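PDB 6A34: putative methylthioribose-1-phosphate isomerase from Pyrococcus horikoshii OT3, which probably interconverts 5-methylthioribose 1-phosphate and 5-methylthioribulose 1-phosphate, an isomerisation in the methionine salvage pathway. Local coordinates for residues K43-A48 with Y93-N98; A246-A251 with S283-L288; D254-I259 with F323-H328. All coordinates share one frame; numbering follows the deposited sequence.

Contact 1 (K43-A48 with Y93-N98); sequences KVEEVA and YEILKN
Two helices of the N-terminal, mostly helical region of this MtnA chain pack side by side here, the first turn of helix 44-52 against the last turn of helix 82-97. Their short axes run nearly parallel, 18° apart, with 9.5 Å between them at closest approach. Contact across this seam is mainly apolar, and the backbones come nearest at Ala-48, whose CA lies 5.4 Å from the CA of Leu-96, as its small side chain allows. Ala-48 CB sits against two branched residues at once, Ile-95 and Leu-96. Leu-96 CG is anti to its own carbonyl carbon (chi1 -69°), and the CD2 branch reaches across the seam to meet both Ala-48 CB and Val-47 CG1, the latter at 4.1 Å, the Val-47 and Leu-96 chains crossing obliquely. Further toward the start of helix 44-52, Val-44 CG2 faces Ile-95 CG2 in a looser contact of 4.3 Å. Behind the seam, Val-44 rests on Tyr-73 and Leu-96 on Leu-70, both of helix 59-76, while Val-47 turns to Val-24 and Met-26 of strand 23-27, so the pair is built into a larger apolar layer. The solvent side is edged by the exposed Ile-95, whose CG2, anti to the backbone N, packs 3.8 Å from Ala-48 CB.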
loop_
_atom_site.group_PDB
_atom_site.type_symbol
_atom_site.label_atom_id
_atom_site.label_comp_id
_atom_site.label_asym_id
_atom_site.label_seq_id
_atom_site.Cartn_x
_atom_site.Cartn_y
_atom_site.Cartn_z
ATOM N N LYS A 43 -10.745 14.245 -35.198
ATOM C CA LYS A 43 -12.068 13.658 -35.529
ATOM C C LYS A 43 -12.779 13.245 -34.239
ATOM O O LYS A 43 -12.113 12.910 -33.256
ATOM C CB LYS A 43 -11.918 12.418 -36.416
ATOM C CG LYS A 43 -10.990 12.589 -37.614
ATOM C CD LYS A 43 -10.661 11.291 -38.338
ATOM C CE LYS A 43 -9.286 11.331 -38.978
ATOM N NZ LYS A 43 -9.171 10.385 -40.114
ATOM N N VAL A 44 -14.121 13.217 -34.252
ATOM C CA VAL A 44 -14.827 13.002 -32.989
ATOM C C VAL A 44 -14.577 11.559 -32.526
ATOM O O VAL A 44 -14.487 11.330 -31.311
ATOM C CB VAL A 44 -16.323 13.401 -32.984
ATOM C CG1 VAL A 44 -16.674 14.397 -34.063
ATOM C CG2 VAL A 44 -17.264 12.225 -33.009
ATOM N N GLU A 45 -14.392 10.639 -33.490
ATOM C CA GLU A 45 -14.111 9.205 -33.239
ATOM C C GLU A 45 -12.813 9.045 -32.444
ATOM O O GLU A 45 -12.779 8.273 -31.509
ATOM C CB GLU A 45 -13.949 8.397 -34.531
ATOM C CG GLU A 45 -15.232 8.225 -35.323
ATOM C CD GLU A 45 -15.670 9.432 -36.143
ATOM O OE1 GLU A 45 -14.824 10.335 -36.422
ATOM O OE2 GLU A 45 -16.872 9.477 -36.495
ATOM N N GLU A 46 -11.766 9.778 -32.847
ATOM C CA GLU A 46 -10.466 9.826 -32.152
ATOM C C GLU A 46 -10.613 10.313 -30.693
ATOM O O GLU A 46 -9.921 9.812 -29.821
ATOM C CB GLU A 46 -9.468 10.728 -32.889
ATOM C CG GLU A 46 -9.046 10.224 -34.263
ATOM C CD GLU A 46 -8.108 11.154 -35.032
ATOM O OE1 GLU A 46 -7.964 12.334 -34.632
ATOM O OE2 GLU A 46 -7.517 10.700 -36.047
ATOM N N VAL A 47 -11.461 11.323 -30.448
ATOM C CA VAL A 47 -11.716 11.880 -29.105
ATOM C C VAL A 47 -12.468 10.831 -28.270
ATOM O O VAL A 47 -12.170 10.613 -27.102
ATOM C CB VAL A 47 -12.527 13.196 -29.192
ATOM C CG1 VAL A 47 -13.057 13.670 -27.851
ATOM C CG2 VAL A 47 -11.744 14.310 -29.865
ATOM N N ALA A 48 -13.475 10.199 -28.881
ATOM C CA ALA A 48 -14.279 9.191 -28.197
ATOM C C ALA A 48 -13.367 8.040 -27.745
ATOM O O ALA A 48 -13.392 7.635 -26.593
ATOM C CB ALA A 48 -15.410 8.710 -29.095
ATOM N N TYR A 93 -23.133 13.379 -30.453
ATOM C CA TYR A 93 -23.540 13.348 -29.057
ATOM C C TYR A 93 -23.563 11.908 -28.533
ATOM O O TYR A 93 -23.029 11.641 -27.464
ATOM C CB TYR A 93 -24.905 14.007 -28.887
ATOM C CG TYR A 93 -25.616 13.709 -27.593
ATOM C CD1 TYR A 93 -25.364 14.450 -26.452
ATOM C CD2 TYR A 93 -26.551 12.683 -27.512
ATOM C CE1 TYR A 93 -26.026 14.193 -25.258
ATOM C CE2 TYR A 93 -27.201 12.394 -26.319
ATOM C CZ TYR A 93 -26.944 13.156 -25.188
ATOM O OH TYR A 93 -27.605 12.899 -24.018
ATOM N N GLU A 94 -24.172 11.009 -29.312
ATOM C CA GLU A 94 -24.328 9.597 -28.976
ATOM C C GLU A 94 -22.978 8.875 -28.944
ATOM O O GLU A 94 -22.737 8.081 -28.047
ATOM C CB GLU A 94 -25.254 8.883 -29.966
ATOM C CG GLU A 94 -26.721 9.170 -29.726
ATOM C CD GLU A 94 -27.248 8.655 -28.396
ATOM O OE1 GLU A 94 -27.897 9.450 -27.674
ATOM O OE2 GLU A 94 -27.004 7.461 -28.082
ATOM N N ILE A 95 -22.127 9.111 -29.940
ATOM C CA ILE A 95 -20.812 8.495 -29.967
ATOM C C ILE A 95 -20.048 8.842 -28.675
ATOM O O ILE A 95 -19.403 7.994 -28.057
ATOM C CB ILE A 95 -20.063 8.905 -31.245
ATOM C CG1 ILE A 95 -20.666 8.213 -32.475
ATOM C CG2 ILE A 95 -18.573 8.630 -31.122
ATOM C CD1 ILE A 95 -20.015 8.577 -33.818
ATOM N N LEU A 96 -20.151 10.092 -28.230
ATOM C CA LEU A 96 -19.367 10.562 -27.115
ATOM C C LEU A 96 -20.002 10.120 -25.784
ATOM O O LEU A 96 -19.284 9.886 -24.774
ATOM C CB LEU A 96 -19.242 12.084 -27.237
ATOM C CG LEU A 96 -18.373 12.553 -28.404
ATOM C CD1 LEU A 96 -18.637 14.004 -28.759
ATOM C CD2 LEU A 96 -16.905 12.330 -28.083
ATOM N N LYS A 97 -21.335 10.007 -25.779
ATOM C CA LYS A 97 -22.091 9.588 -24.606
ATOM C C LYS A 97 -21.665 8.171 -24.194
ATOM O O LYS A 97 -21.463 7.911 -23.003
ATOM C CB LYS A 97 -23.592 9.657 -24.901
ATOM C CG LYS A 97 -24.499 9.584 -23.683
ATOM C CD LYS A 97 -25.951 9.421 -24.043
ATOM C CE LYS A 97 -26.864 9.787 -22.894
ATOM N NZ LYS A 97 -28.216 10.176 -23.363
ATOM N N ASN A 98 -21.482 7.289 -25.191
ATOM C CA ASN A 98 -21.293 5.836 -25.014
ATOM C C ASN A 98 -19.797 5.480 -25.008
ATOM O O ASN A 98 -19.367 4.536 -25.654
ATOM C CB ASN A 98 -22.061 5.059 -26.089
ATOM C CG ASN A 98 -23.512 5.494 -26.202
ATOM O OD1 ASN A 98 -24.004 5.760 -27.298
ATOM N ND2 ASN A 98 -24.206 5.593 -25.079
#

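Contact 2 (A246-A251 with S283-L288); sequences ADRIVA and SIDMEL
With CG anti to the backbone N (chi1 164°) and a bend at chi3 (-78°), the Arg-248 chain runs alongside Asp-285, whose CG is likewise anti to its backbone N (chi1 -177°). The two side chains point the same way, and Asp-285 OD2 comes to rest over the centre of one guanidinium face, 3.2 Å from Arg-248 CZ. Guanidinium and carboxylate planes are steeply inclined to each other, so this salt bridge is an attraction of charges with no N-H aimed at the oxygen. The other carboxylate oxygen, Asp-285 OD1, takes the N-H of Glu-287 in an Asx turn, which helps fix the rotation of the group.

The backbones pair in parallel. Ile-249 gives its N-H to Ser-283 O at 3.0 Å, the donor standing above the carbonyl plane, and receives Asp-285 N on its own O at 2.7 Å, nearly along the C=O axis. A third bond, Ala-251 N to Leu-288 O at 3.0 Å, catches the far end of the type I turn 285-288. There Val-250 CG1 meets Leu-288 CB at 3.6 Å, the two chains crossing obliquely, while Leu-288 CD1 reaches back to Arg-248 NH2. At the opposite end a water joins Ala-246 O to Ser-283 OG.

Strand 284-285 is weakly bonded and forms one margin of a small four-stranded mixed sheet. The pairing probably helps place Asp-247, the predicted proton donor, which the bulge beside it carries. Ile-284 and Met-286 are covered by Leu-349 and Phe-353 of helix 345-354; on the other flank of strand 248-250, Asp-247 and Arg-248 both face Ala-256 of strand 255-258 in this classic beta bulge.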
loop_
_atom_site.group_PDB
_atom_site.type_symbol
_atom_site.label_atom_id
_atom_site.label_comp_id
_atom_site.label_asym_id
_atom_site.label_seq_id
_atom_site.Cartn_x
_atom_site.Cartn_y
_atom_site.Cartn_z
ATOM N N ALA A 246 -12.136 14.394 -3.103
ATOM C CA ALA A 246 -13.359 13.638 -2.826
ATOM C C ALA A 246 -13.990 13.208 -4.142
ATOM O O ALA A 246 -14.161 14.041 -5.023
ATOM C CB ALA A 246 -14.322 14.474 -2.026
ATOM N N ASP A 247 -14.362 11.931 -4.257
ATOM C CA ASP A 247 -15.146 11.496 -5.396
ATOM C C ASP A 247 -16.604 11.933 -5.187
ATOM O O ASP A 247 -17.261 12.315 -6.125
ATOM C CB ASP A 247 -14.885 10.028 -5.720
ATOM C CG ASP A 247 -13.439 9.894 -6.191
ATOM O OD1 ASP A 247 -13.154 10.257 -7.368
ATOM O OD2 ASP A 247 -12.577 9.524 -5.360
ATOM N N ARG A 248 -17.068 11.976 -3.940
ATOM C CA ARG A 248 -18.436 12.345 -3.672
ATOM C C ARG A 248 -18.624 12.663 -2.180
ATOM O O ARG A 248 -18.439 11.819 -1.300
ATOM C CB ARG A 248 -19.353 11.208 -4.132
ATOM C CG ARG A 248 -20.764 11.294 -3.573
ATOM C CD ARG A 248 -21.649 10.185 -4.074
ATOM N NE ARG A 248 -22.042 10.535 -5.415
ATOM C CZ ARG A 248 -23.071 10.013 -6.052
ATOM N NH1 ARG A 248 -23.425 10.529 -7.215
ATOM N NH2 ARG A 248 -23.726 8.990 -5.519
ATOM N N ILE A 249 -19.048 13.891 -1.907
ATOM C CA ILE A 249 -19.424 14.322 -0.594
ATOM C C ILE A 249 -20.949 14.304 -0.520
ATOM O O ILE A 249 -21.579 14.790 -1.415
ATOM C CB ILE A 249 -18.859 15.730 -0.333
ATOM C CG1 ILE A 249 -17.351 15.761 -0.579
ATOM C CG2 ILE A 249 -19.259 16.211 1.060
ATOM C CD1 ILE A 249 -16.700 17.128 -0.459
ATOM N N VAL A 250 -21.522 13.748 0.557
ATOM C CA VAL A 250 -22.954 13.742 0.711
ATOM C C VAL A 250 -23.363 14.785 1.779
ATOM O O VAL A 250 -22.538 15.553 2.251
ATOM C CB VAL A 250 -23.431 12.315 0.993
ATOM C CG1 VAL A 250 -23.082 11.352 -0.142
ATOM C CG2 VAL A 250 -22.885 11.797 2.293
ATOM N N ALA A 251 -24.642 14.808 2.161
ATOM C CA ALA A 251 -25.282 15.971 2.804
ATOM C C ALA A 251 -24.759 16.217 4.221
ATOM O O ALA A 251 -24.795 17.365 4.687
ATOM C CB ALA A 251 -26.793 15.810 2.842
ATOM N N SER A 283 -19.482 18.333 -6.625
ATOM C CA SER A 283 -19.136 16.994 -6.091
ATOM C C SER A 283 -19.922 16.705 -4.806
ATOM O O SER A 283 -19.832 15.616 -4.267
ATOM C CB SER A 283 -17.647 16.858 -5.839
ATOM O OG SER A 283 -16.915 17.170 -7.007
ATOM N N ILE A 284 -20.660 17.699 -4.304
ATOM C CA ILE A 284 -21.504 17.504 -3.158
ATOM C C ILE A 284 -22.879 17.054 -3.656
ATOM O O ILE A 284 -23.564 17.794 -4.343
ATOM C CB ILE A 284 -21.577 18.776 -2.299
ATOM C CG1 ILE A 284 -20.188 19.270 -1.911
ATOM C CG2 ILE A 284 -22.458 18.576 -1.078
ATOM C CD1 ILE A 284 -20.181 20.690 -1.426
ATOM N N ASP A 285 -23.244 15.828 -3.279
ATOM C CA ASP A 285 -24.501 15.201 -3.597
ATOM C C ASP A 285 -25.416 15.337 -2.379
ATOM O O ASP A 285 -25.378 14.510 -1.463
ATOM C CB ASP A 285 -24.273 13.741 -4.003
ATOM C CG ASP A 285 -25.503 12.970 -4.441
ATOM O OD1 ASP A 285 -26.594 13.566 -4.486
ATOM O OD2 ASP A 285 -25.348 11.762 -4.722
ATOM N N MET A 286 -26.267 16.371 -2.415
ATOM C CA MET A 286 -27.150 16.729 -1.313
ATOM C C MET A 286 -28.390 15.814 -1.285
ATOM O O MET A 286 -29.144 15.831 -0.318
ATOM C CB MET A 286 -27.554 18.206 -1.409
ATOM C CG MET A 286 -27.506 18.898 -0.069
ATOM S SD MET A 286 -25.805 19.192 0.515
ATOM C CE MET A 286 -25.832 20.977 0.580
ATOM N N GLU A 287 -28.558 14.973 -2.314
ATOM C CA GLU A 287 -29.631 13.963 -2.360
ATOM C C GLU A 287 -29.409 12.859 -1.317
ATOM O O GLU A 287 -30.389 12.342 -0.778
ATOM C CB GLU A 287 -29.727 13.290 -3.734
ATOM C CG GLU A 287 -30.997 13.623 -4.489
ATOM C CD GLU A 287 -31.021 15.030 -5.055
ATOM O OE1 GLU A 287 -31.072 15.995 -4.256
ATOM O OE2 GLU A 287 -30.963 15.154 -6.296
ATOM N N LEU A 288 -28.149 12.448 -1.095
ATOM C CA LEU A 288 -27.834 11.362 -0.136
ATOM C C LEU A 288 -27.580 11.970 1.249
ATOM O O LEU A 288 -26.880 12.960 1.367
ATOM C CB LEU A 288 -26.610 10.571 -0.611
ATOM C CG LEU A 288 -26.662 9.966 -2.016
ATOM C CD1 LEU A 288 -25.393 9.170 -2.285
ATOM C CD2 LEU A 288 -27.873 9.060 -2.216
HETATM O O HOH W 1 -15.373 15.254 -7.200
#

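Contact 3 (D254-I259 with F323-H328); sequences DFANKI and FDVTPH
Backbone hydrogen bonds make strands 255-258 and 323-326 an antiparallel ladder, the strands running at 142° to each other. Phe-255 with Thr-326 and Asn-257 with Asp-324 are the hydrogen-bonded pairs, each closed by two bonds; the straightest, Thr-326 N to Phe-255 O, spans 2.8 Å. Ala-256 and Val-325 form the non-hydrogen-bonded pair between them.

Polar side chains fasten the two ends. Asp-254, its CG anti to the carbonyl carbon, takes His-328 N on OD1 at 2.9 Å, from above the carboxylate plane, and the same oxygen lies at the edge of the imidazole, 3.1 Å from His-328 CD2. The planes of carboxylate and ring are nearly parallel, 11° apart, and OD2 accepts from Gly-291 N. An alanine in place of Asp-254 would lose the bonds to His-328 N and Gly-291 N and would probably leave the chain at Pro-327 and His-328 less firmly held. At the other end Asp-324, with CG in the crowded position between N and carbonyl carbon (chi1 58°), accepts from Gly-260 N through OD2, while its CB packs on Ile-259 CD1 at 3.8 Å.

Aromatic and other non-polar contacts complete the interface. The Phe-255 ring lies beside Thr-326, CE1 to CG2 3.6 Å. The edge of the Phe-323 ring meets the Asn-257 peptide, CD1 to the carbonyl C 3.6 Å, and Lys-258 CD crosses obliquely near CE1.

Strand 323-326 also faces the second subunit, where Val-325 O accepts from Gln-235 NE2 of that chain. Asn-257 and Lys-258, predicted substrate-binding residues, thus stand on a strand bonded to 323-326 through Phe-255 and Asn-257, and the Asp-324 carboxylate, gripping Gly-260 N, probably helps hold the chain just beyond them.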
loop_
_atom_site.group_PDB
_atom_site.type_symbol
_atom_site.label_atom_id
_atom_site.label_comp_id
_atom_site.label_asym_id
_atom_site.label_seq_id
_atom_site.Cartn_x
_atom_site.Cartn_y
_atom_site.Cartn_z
ATOM N N ASP A 254 -20.081 13.221 5.140
ATOM C CA ASP A 254 -19.431 11.927 4.815
ATOM C C ASP A 254 -18.986 12.035 3.357
ATOM O O ASP A 254 -19.658 12.692 2.554
ATOM C CB ASP A 254 -20.337 10.707 5.014
ATOM C CG ASP A 254 -20.876 10.497 6.423
ATOM O OD1 ASP A 254 -20.410 11.192 7.342
ATOM O OD2 ASP A 254 -21.805 9.662 6.580
ATOM N N PHE A 255 -17.833 11.456 3.016
ATOM C CA PHE A 255 -17.418 11.462 1.619
ATOM C C PHE A 255 -16.730 10.150 1.234
ATOM O O PHE A 255 -16.106 9.476 2.055
ATOM C CB PHE A 255 -16.535 12.672 1.305
ATOM C CG PHE A 255 -15.173 12.667 1.946
ATOM C CD1 PHE A 255 -15.024 12.915 3.300
ATOM C CD2 PHE A 255 -14.037 12.459 1.194
ATOM C CE1 PHE A 255 -13.767 12.907 3.888
ATOM C CE2 PHE A 255 -12.787 12.453 1.790
ATOM C CZ PHE A 255 -12.653 12.652 3.133
ATOM N N ALA A 256 -16.880 9.830 -0.052
ATOM C CA ALA A 256 -16.212 8.755 -0.737
ATOM C C ALA A 256 -14.936 9.289 -1.383
ATOM O O ALA A 256 -14.927 10.371 -1.947
ATOM C CB ALA A 256 -17.144 8.170 -1.770
ATOM N N ASN A 257 -13.840 8.549 -1.251
ATOM C CA ASN A 257 -12.593 8.923 -1.938
ATOM C C ASN A 257 -11.807 7.627 -2.140
ATOM O O ASN A 257 -12.210 6.599 -1.588
ATOM C CB ASN A 257 -11.824 10.023 -1.197
ATOM C CG ASN A 257 -10.775 10.691 -2.064
ATOM O OD1 ASN A 257 -11.082 11.130 -3.174
ATOM N ND2 ASN A 257 -9.527 10.707 -1.603
ATOM N N LYS A 258 -10.730 7.692 -2.942
ATOM C CA LYS A 258 -9.918 6.550 -3.256
ATOM C C LYS A 258 -9.585 5.808 -1.968
ATOM O O LYS A 258 -9.202 6.437 -0.935
ATOM C CB LYS A 258 -8.586 6.907 -3.928
ATOM C CG LYS A 258 -8.089 5.864 -4.926
ATOM C CD LYS A 258 -9.065 5.618 -6.090
ATOM C CE LYS A 258 -8.421 5.094 -7.358
ATOM N NZ LYS A 258 -9.403 4.388 -8.229
ATOM N N ILE A 259 -9.607 4.482 -2.101
ATOM C CA ILE A 259 -9.332 3.547 -1.029
ATOM C C ILE A 259 -8.041 3.948 -0.303
ATOM O O ILE A 259 -7.001 4.275 -0.908
ATOM C CB ILE A 259 -9.275 2.112 -1.571
ATOM C CG1 ILE A 259 -9.284 1.077 -0.450
ATOM C CG2 ILE A 259 -8.076 1.933 -2.489
ATOM C CD1 ILE A 259 -10.624 0.926 0.231
ATOM N N PHE A 323 -13.123 2.657 -3.704
ATOM C CA PHE A 323 -13.374 3.820 -2.829
ATOM C C PHE A 323 -13.666 3.316 -1.420
ATOM O O PHE A 323 -14.155 2.224 -1.249
ATOM C CB PHE A 323 -14.564 4.635 -3.352
ATOM C CG PHE A 323 -14.294 5.129 -4.746
ATOM C CD1 PHE A 323 -13.332 6.106 -4.972
ATOM C CD2 PHE A 323 -14.895 4.532 -5.848
ATOM C CE1 PHE A 323 -13.018 6.513 -6.264
ATOM C CE2 PHE A 323 -14.577 4.939 -7.138
ATOM C CZ PHE A 323 -13.642 5.926 -7.342
ATOM N N ASP A 324 -13.322 4.112 -0.422
ATOM C CA ASP A 324 -13.897 3.951 0.871
ATOM C C ASP A 324 -14.715 5.210 1.209
ATOM O O ASP A 324 -14.773 6.179 0.428
ATOM C CB ASP A 324 -12.842 3.561 1.900
ATOM C CG ASP A 324 -11.660 4.497 2.090
ATOM O OD1 ASP A 324 -11.819 5.713 1.827
ATOM O OD2 ASP A 324 -10.599 4.000 2.558
ATOM N N VAL A 325 -15.372 5.159 2.365
ATOM C CA VAL A 325 -16.205 6.227 2.858
ATOM C C VAL A 325 -15.689 6.654 4.229
ATOM O O VAL A 325 -15.510 5.845 5.097
ATOM C CB VAL A 325 -17.695 5.821 2.927
ATOM C CG1 VAL A 325 -18.534 6.936 3.498
ATOM C CG2 VAL A 325 -18.222 5.449 1.553
ATOM N N THR A 326 -15.460 7.957 4.378
ATOM C CA THR A 326 -14.922 8.552 5.552
ATOM C C THR A 326 -16.043 9.303 6.270
ATOM O O THR A 326 -16.631 10.209 5.658
ATOM C CB THR A 326 -13.779 9.505 5.151
ATOM O OG1 THR A 326 -12.706 8.730 4.587
ATOM C CG2 THR A 326 -13.306 10.346 6.321
ATOM N N PRO A 327 -16.398 8.936 7.532
ATOM C CA PRO A 327 -17.388 9.677 8.320
ATOM C C PRO A 327 -16.948 11.139 8.555
ATOM O O PRO A 327 -15.736 11.405 8.754
ATOM C CB PRO A 327 -17.485 8.894 9.650
ATOM C CG PRO A 327 -17.004 7.474 9.301
ATOM C CD PRO A 327 -15.931 7.735 8.255
ATOM N N HIS A 328 -17.927 12.066 8.541
ATOM C CA HIS A 328 -17.683 13.519 8.543
ATOM C C HIS A 328 -16.907 13.979 9.778
ATOM O O HIS A 328 -16.203 14.946 9.688
ATOM C CB HIS A 328 -18.981 14.322 8.399
ATOM C CG HIS A 328 -19.962 14.072 9.489
ATOM N ND1 HIS A 328 -19.901 14.740 10.717
ATOM C CD2 HIS A 328 -21.008 13.223 9.545
ATOM C CE1 HIS A 328 -20.874 14.279 11.493
ATOM N NE2 HIS A 328 -21.568 13.340 10.788
#

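Contacts 2 and 3 belong to one small mixed sheet, in the order 284-285, 248-250, 255-258, 323-326, and their centres lie 10 Å apart. Strands 248-250 and 255-258 join them: Arg-248 O and Ala-256 N are 2.8 Å apart, a probable hydrogen bond. The predicted proton donor Asp-247, in contact 2, packs against Asn-257 and Phe-323 of contact 3, and Lys-258 lies near Cys-167, the predicted transition-state stabiliser, so the two contacts together border the predicted active site. Contact 1 stands apart in the helical region, its centre 28 Å from that of contact 2 and 32 Å from that of contact 3, though Ala-48 is about 10 Å, side chain to side chain, from the predicted substrate-binding Arg-100.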